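Local coordinates for ABC transporter substrate binding protein (Ribose) (Agrobacterium vitis S4, PDB 4WT7) that probably serves as the sugar- or polyol-binding component of an ABC transporter and binds D-allitol, at residues Q94-L99 and Y162-C167. Numbering follows the deposited sequence.
Sequences QLLGTL and YGVTPC. With X9X (D-allitol), chain C.
Leu96 and Val164 meet through one methyl each: Leu96 carries CG beside its backbone N (chi1 -74°), Val164 sets CG1 opposite its own N (chi1 179°), and the two branches cross at 3.8 Å between Leu96 CD2 and Val164 CG1. The other methyl of Leu96 serves the ligand, with CD1 3.4 Å from OAE of D-allitol, while Val164 CG1 lies 3.8 Å from OAA of the same molecule. Cys167, in the first turn of helix 165-178, brings SG to 3.2 Å from OAC of D-allitol. Beside these side chains the backbones join directly. The N-H of Leu99, in the first turn of helix 99-111, points almost straight at Gly163 O (3.0 Å from N to O, 169° at the hydrogen), and CA of Thr98 makes a CH-O contact with the same oxygen. In this two-lobed periplasmic-binding-protein fold, the loop after strand 91-95 belongs to one lobe and the turn before helix 165-178 to the other, so the contact bridges the cleft in which the polyol lies. A water extends the bridge, donating to Gly97 O and accepting from Thr165 N at the start of the helix. Within 94-99, an N-H of Gln94 NE2 is donated to Leu96 O, 2.9 Å from NE2, coming from above the carbonyl plane, and Gln94 OE1 is hydrogen-bonded to Ser38 OG. Asp120, itself a ligand partner, touches both Leu96 and Pro166.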
loop_
_atom_site.group_PDB
_atom_site.type_symbol
_atom_site.label_atom_id
_atom_site.label_comp_id
_atom_site.label_asym_id
_atom_site.label_seq_id
_atom_site.Cartn_x
_atom_site.Cartn_y
_atom_site.Cartn_z
ATOM N N GLN A 94 1.263 14.306 -2.288
ATOM C CA GLN A 94 1.321 13.253 -3.296
ATOM C C GLN A 94 1.112 11.899 -2.663
ATOM O O GLN A 94 1.805 11.507 -1.723
ATOM C CB GLN A 94 2.661 13.291 -4.043
ATOM C CG GLN A 94 2.912 12.102 -4.953
ATOM C CD GLN A 94 1.870 12.015 -6.038
ATOM O OE1 GLN A 94 1.411 13.042 -6.563
ATOM N NE2 GLN A 94 1.496 10.800 -6.401
ATOM N N LEU A 95 0.150 11.183 -3.207
ATOM C CA LEU A 95 -0.230 9.873 -2.698
ATOM C C LEU A 95 0.250 8.758 -3.652
ATOM O O LEU A 95 -0.221 8.639 -4.786
ATOM C CB LEU A 95 -1.757 9.806 -2.507
ATOM C CG LEU A 95 -2.368 8.430 -2.249
ATOM C CD1 LEU A 95 -1.860 7.843 -0.949
ATOM C CD2 LEU A 95 -3.875 8.519 -2.232
ATOM N N LEU A 96 1.167 7.938 -3.151
ATOM C CA LEU A 96 1.670 6.777 -3.867
ATOM C C LEU A 96 2.377 7.182 -5.151
ATOM O O LEU A 96 2.660 8.370 -5.402
ATOM C CB LEU A 96 0.543 5.740 -4.096
ATOM C CG LEU A 96 0.177 4.977 -2.814
ATOM C CD1 LEU A 96 -1.176 4.199 -2.869
ATOM C CD2 LEU A 96 1.321 4.063 -2.439
ATOM N N GLY A 97 2.697 6.185 -5.949
ATOM C CA GLY A 97 3.460 6.405 -7.145
ATOM C C GLY A 97 4.845 5.826 -6.975
ATOM O O GLY A 97 5.337 5.626 -5.837
ATOM N N THR A 98 5.478 5.547 -8.117
ATOM C CA THR A 98 6.823 5.052 -8.147
ATOM C C THR A 98 7.773 6.216 -7.892
ATOM O O THR A 98 7.719 7.202 -8.625
ATOM C CB THR A 98 7.158 4.514 -9.535
ATOM O OG1 THR A 98 6.253 3.455 -9.860
ATOM C CG2 THR A 98 8.558 4.014 -9.551
ATOM N N LEU A 99 8.645 6.063 -6.900
ATOM C CA LEU A 99 9.474 7.149 -6.420
ATOM C C LEU A 99 10.294 7.784 -7.530
ATOM O O LEU A 99 10.296 9.000 -7.655
ATOM C CB LEU A 99 10.376 6.675 -5.280
ATOM C CG LEU A 99 11.297 7.762 -4.739
ATOM C CD1 LEU A 99 10.496 8.920 -4.131
ATOM C CD2 LEU A 99 12.261 7.204 -3.709
ATOM N N TYR A 162 8.139 -2.686 -6.556
ATOM C CA TYR A 162 9.335 -2.488 -5.758
ATOM C C TYR A 162 9.803 -1.025 -5.789
ATOM O O TYR A 162 10.535 -0.591 -4.896
ATOM C CB TYR A 162 10.482 -3.415 -6.216
ATOM C CG TYR A 162 11.587 -3.459 -5.186
ATOM C CD1 TYR A 162 11.383 -4.078 -3.950
ATOM C CD2 TYR A 162 12.810 -2.864 -5.421
ATOM C CE1 TYR A 162 12.356 -4.092 -2.992
ATOM C CE2 TYR A 162 13.799 -2.881 -4.465
ATOM C CZ TYR A 162 13.565 -3.485 -3.242
ATOM O OH TYR A 162 14.546 -3.495 -2.285
ATOM N N GLY A 163 9.356 -0.271 -6.786
ATOM C CA GLY A 163 9.697 1.144 -6.898
ATOM C C GLY A 163 8.844 2.038 -5.994
ATOM O O GLY A 163 8.999 3.269 -5.977
ATOM N N VAL A 164 7.941 1.433 -5.245
ATOM C CA VAL A 164 6.994 2.179 -4.406
ATOM C C VAL A 164 7.406 1.956 -2.983
ATOM O O VAL A 164 7.491 0.816 -2.540
ATOM C CB VAL A 164 5.545 1.690 -4.595
ATOM C CG1 VAL A 164 4.578 2.460 -3.689
ATOM C CG2 VAL A 164 5.151 1.814 -6.066
ATOM N N THR A 165 7.701 3.041 -2.270
ATOM C CA THR A 165 8.311 2.904 -0.943
ATOM C C THR A 165 7.740 1.832 -0.018
ATOM O O THR A 165 8.499 1.004 0.440
ATOM C CB THR A 165 8.362 4.242 -0.197
ATOM O OG1 THR A 165 8.875 5.235 -1.088
ATOM C CG2 THR A 165 9.262 4.143 1.007
ATOM N N PRO A 166 6.429 1.849 0.298
ATOM C CA PRO A 166 5.958 0.849 1.272
ATOM C C PRO A 166 6.061 -0.598 0.792
ATOM O O PRO A 166 6.338 -1.489 1.591
ATOM C CB PRO A 166 4.483 1.214 1.497
ATOM C CG PRO A 166 4.116 2.095 0.375
ATOM C CD PRO A 166 5.382 2.830 -0.015
ATOM N N CYS A 167 5.887 -0.826 -0.502
ATOM C CA CYS A 167 6.069 -2.170 -1.048
ATOM C C CYS A 167 7.530 -2.642 -1.023
ATOM O O CYS A 167 7.800 -3.827 -0.760
ATOM C CB CYS A 167 5.541 -2.240 -2.475
ATOM S SG CYS A 167 3.906 -1.529 -2.660
HETATM O OAA X9X C . 1.463 0.632 -4.890
HETATM C CAG X9X C . 0.520 -0.370 -4.756
HETATM C CAI X9X C . -0.134 -0.558 -3.426
HETATM O OAC X9X C . 0.747 -1.109 -2.478
HETATM C CAK X9X C . -0.818 0.699 -2.973
HETATM O OAE X9X C . -1.635 1.070 -4.015
HETATM C CAL X9X C . -1.738 0.445 -1.777
HETATM O OAF X9X C . -2.666 -0.545 -2.055
HETATM C CAJ X9X C . -1.072 0.215 -0.435
HETATM O OAD X9X C . -0.631 -1.084 -0.241
HETATM C CAH X9X C . 0.020 1.196 -0.065
HETATM O OAB X9X C . 0.184 1.425 1.318
HETATM O O HOH W 1 6.303 5.528 -3.283
HETATM O O HOH W 2 7.593 0.374 -9.032
#